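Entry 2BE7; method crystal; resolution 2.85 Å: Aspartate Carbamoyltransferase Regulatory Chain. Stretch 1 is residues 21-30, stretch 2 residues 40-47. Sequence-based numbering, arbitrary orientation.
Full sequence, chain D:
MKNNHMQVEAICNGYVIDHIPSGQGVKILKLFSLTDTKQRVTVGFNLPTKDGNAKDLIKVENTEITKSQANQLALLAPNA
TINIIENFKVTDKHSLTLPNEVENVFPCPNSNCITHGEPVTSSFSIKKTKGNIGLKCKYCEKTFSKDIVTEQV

Stretch 1, residues 21-30: PSGQGVKILK
Stretch 2 (40-47) RVTVGFNL

The two stretches bury 251 Å² in all; apolar helix-strand packing supplies most of it, a loop contact of S22 and G23 with N46 the rest, and no hydrogen bond forms among the modelled atoms. Strand 41-45 runs at 150° to helix 25-30, nearly antiparallel, their axes approaching to 10.0 Å. Alternation sets the pattern: V41 and V43 point toward the helix, while T42, between them, stays out of contact. V41, phi/psi -120/121 and chi1 t, places CG1 4.5 Å from CD1 of L29. V43, at -143/138 and again t, brings its CG1 to 4.2 Å from L29 CD2. L29 thus serves several strand residues; it points toward the strand with chi1 -84° and chi2 -45°, both m. V41, V43, F45 and L29 are all buried, and apolar side chains suit this packing. G44 makes no contact. F45 (-115/128) has a sideways CA-to-CB bond, but chi1 -56° and chi2 -88° carry the ring inward: CZ lies 4.4 Å from L29 CD2, and CE1, at the ring edge, 3.7 Å from V26 N and 3.8 Å from V26 CB. V26 is p, chi1 71°. Buried G25 has its C 4.3 Å from F45 CE1. N46 adopts 73/85; N46 CA lies 5.3 Å from S22 CA, and S22 points toward stretch 2. G23, at 123/-46, suits a backbone that would jam a CB against the preceding carbonyl.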

# COMPACT_ATOMS: atom_id res chain seq x y z
N PRO D 21 36.59 -5.79 39.23
CA PRO D 21 35.62 -5.16 40.12
C PRO D 21 34.32 -5.97 40.26
O PRO D 21 33.83 -6.53 39.27
CB PRO D 21 35.35 -3.81 39.45
CG PRO D 21 35.58 -4.06 38.01
CD PRO D 21 36.60 -5.18 37.90
N SER D 22 33.80 -6.00 41.49
CA SER D 22 32.60 -6.78 41.84
C SER D 22 31.43 -6.45 40.92
O SER D 22 30.92 -5.33 40.93
CB SER D 22 32.20 -6.52 43.29
N GLY D 23 31.02 -7.44 40.13
CA GLY D 23 29.93 -7.29 39.18
C GLY D 23 30.38 -7.62 37.78
O GLY D 23 29.70 -8.34 37.05
N GLN D 24 31.55 -7.09 37.41
CA GLN D 24 32.09 -7.29 36.07
C GLN D 24 32.73 -8.68 35.91
O GLN D 24 32.83 -9.18 34.80
CB GLN D 24 33.10 -6.19 35.73
CG GLN D 24 32.46 -4.84 35.44
N GLY D 25 33.13 -9.31 37.01
CA GLY D 25 33.80 -10.61 36.94
C GLY D 25 32.98 -11.73 36.31
O GLY D 25 33.49 -12.52 35.52
N VAL D 26 31.70 -11.80 36.67
CA VAL D 26 30.78 -12.79 36.08
C VAL D 26 30.56 -12.53 34.58
O VAL D 26 30.20 -13.45 33.84
CB VAL D 26 29.43 -12.84 36.84
CG1 VAL D 26 28.60 -11.59 36.59
CG2 VAL D 26 28.66 -14.09 36.45
N LYS D 27 30.77 -11.29 34.14
CA LYS D 27 30.73 -10.96 32.71
C LYS D 27 31.94 -11.55 31.99
O LYS D 27 31.80 -12.14 30.91
CB LYS D 27 30.66 -9.45 32.48
CG LYS D 27 29.58 -8.72 33.29
CD LYS D 27 29.17 -7.40 32.64
CE LYS D 27 28.49 -6.46 33.63
NZ LYS D 27 29.47 -5.66 34.42
N ILE D 28 33.13 -11.41 32.60
CA ILE D 28 34.36 -12.02 32.08
C ILE D 28 34.16 -13.52 31.79
O ILE D 28 34.64 -14.02 30.78
CB ILE D 28 35.58 -11.81 33.03
CG1 ILE D 28 35.94 -10.33 33.16
CG2 ILE D 28 36.80 -12.60 32.54
N LEU D 29 33.47 -14.22 32.68
CA LEU D 29 33.10 -15.63 32.43
C LEU D 29 32.25 -15.76 31.18
O LEU D 29 32.62 -16.48 30.25
CB LEU D 29 32.31 -16.22 33.60
CG LEU D 29 33.06 -16.78 34.81
CD1 LEU D 29 34.23 -17.66 34.39
CD2 LEU D 29 33.54 -15.67 35.72
N LYS D 30 31.13 -15.04 31.16
CA LYS D 30 30.14 -15.13 30.08
C LYS D 30 30.70 -14.69 28.72
O LYS D 30 30.56 -15.41 27.73
CB LYS D 30 28.90 -14.28 30.41
N ARG D 40 39.71 -27.10 35.29
CA ARG D 40 39.11 -26.52 36.49
C ARG D 40 39.27 -25.00 36.48
O ARG D 40 40.36 -24.49 36.26
CB ARG D 40 39.77 -27.10 37.74
N VAL D 41 38.16 -24.29 36.68
CA VAL D 41 38.15 -22.82 36.79
C VAL D 41 37.61 -22.38 38.16
O VAL D 41 36.47 -22.70 38.51
CB VAL D 41 37.30 -22.17 35.67
CG1 VAL D 41 37.29 -20.63 35.79
CG2 VAL D 41 37.77 -22.63 34.29
N THR D 42 38.41 -21.64 38.91
CA THR D 42 38.05 -21.21 40.27
C THR D 42 37.69 -19.75 40.23
O THR D 42 38.40 -18.95 39.63
CB THR D 42 39.22 -21.44 41.26
OG1 THR D 42 39.06 -22.71 41.90
CG2 THR D 42 39.30 -20.36 42.34
N VAL D 43 36.58 -19.39 40.88
CA VAL D 43 36.13 -18.00 40.86
C VAL D 43 35.52 -17.61 42.20
O VAL D 43 34.76 -18.36 42.79
CB VAL D 43 35.09 -17.76 39.75
CG1 VAL D 43 34.74 -16.27 39.67
CG2 VAL D 43 35.60 -18.24 38.41
N GLY D 44 35.86 -16.40 42.65
CA GLY D 44 35.29 -15.85 43.88
C GLY D 44 34.73 -14.47 43.62
O GLY D 44 35.38 -13.66 42.96
N PHE D 45 33.54 -14.21 44.15
CA PHE D 45 32.84 -12.94 43.94
C PHE D 45 32.67 -12.13 45.23
O PHE D 45 32.16 -12.63 46.22
CB PHE D 45 31.46 -13.18 43.34
CG PHE D 45 31.50 -13.95 42.06
CD1 PHE D 45 31.64 -13.30 40.85
CD2 PHE D 45 31.40 -15.34 42.07
CE1 PHE D 45 31.69 -14.00 39.67
CE2 PHE D 45 31.44 -16.05 40.88
CZ PHE D 45 31.59 -15.38 39.68
N ASN D 46 33.08 -10.86 45.18
CA ASN D 46 32.77 -9.84 46.19
C ASN D 46 33.53 -10.03 47.51
O ASN D 46 33.00 -10.60 48.47
CB ASN D 46 31.25 -9.75 46.45
CG ASN D 46 30.39 -9.85 45.18
OD1 ASN D 46 29.27 -10.36 45.23
ND2 ASN D 46 30.92 -9.38 44.05
N LEU D 47 34.75 -9.51 47.57
CA LEU D 47 35.66 -9.74 48.71
C LEU D 47 35.89 -8.47 49.55
O LEU D 47 36.88 -8.35 50.27
CB LEU D 47 36.99 -10.29 48.18
CG LEU D 47 36.82 -11.34 47.07
CD1 LEU D 47 38.14 -11.65 46.40
CD2 LEU D 47 36.17 -12.61 47.58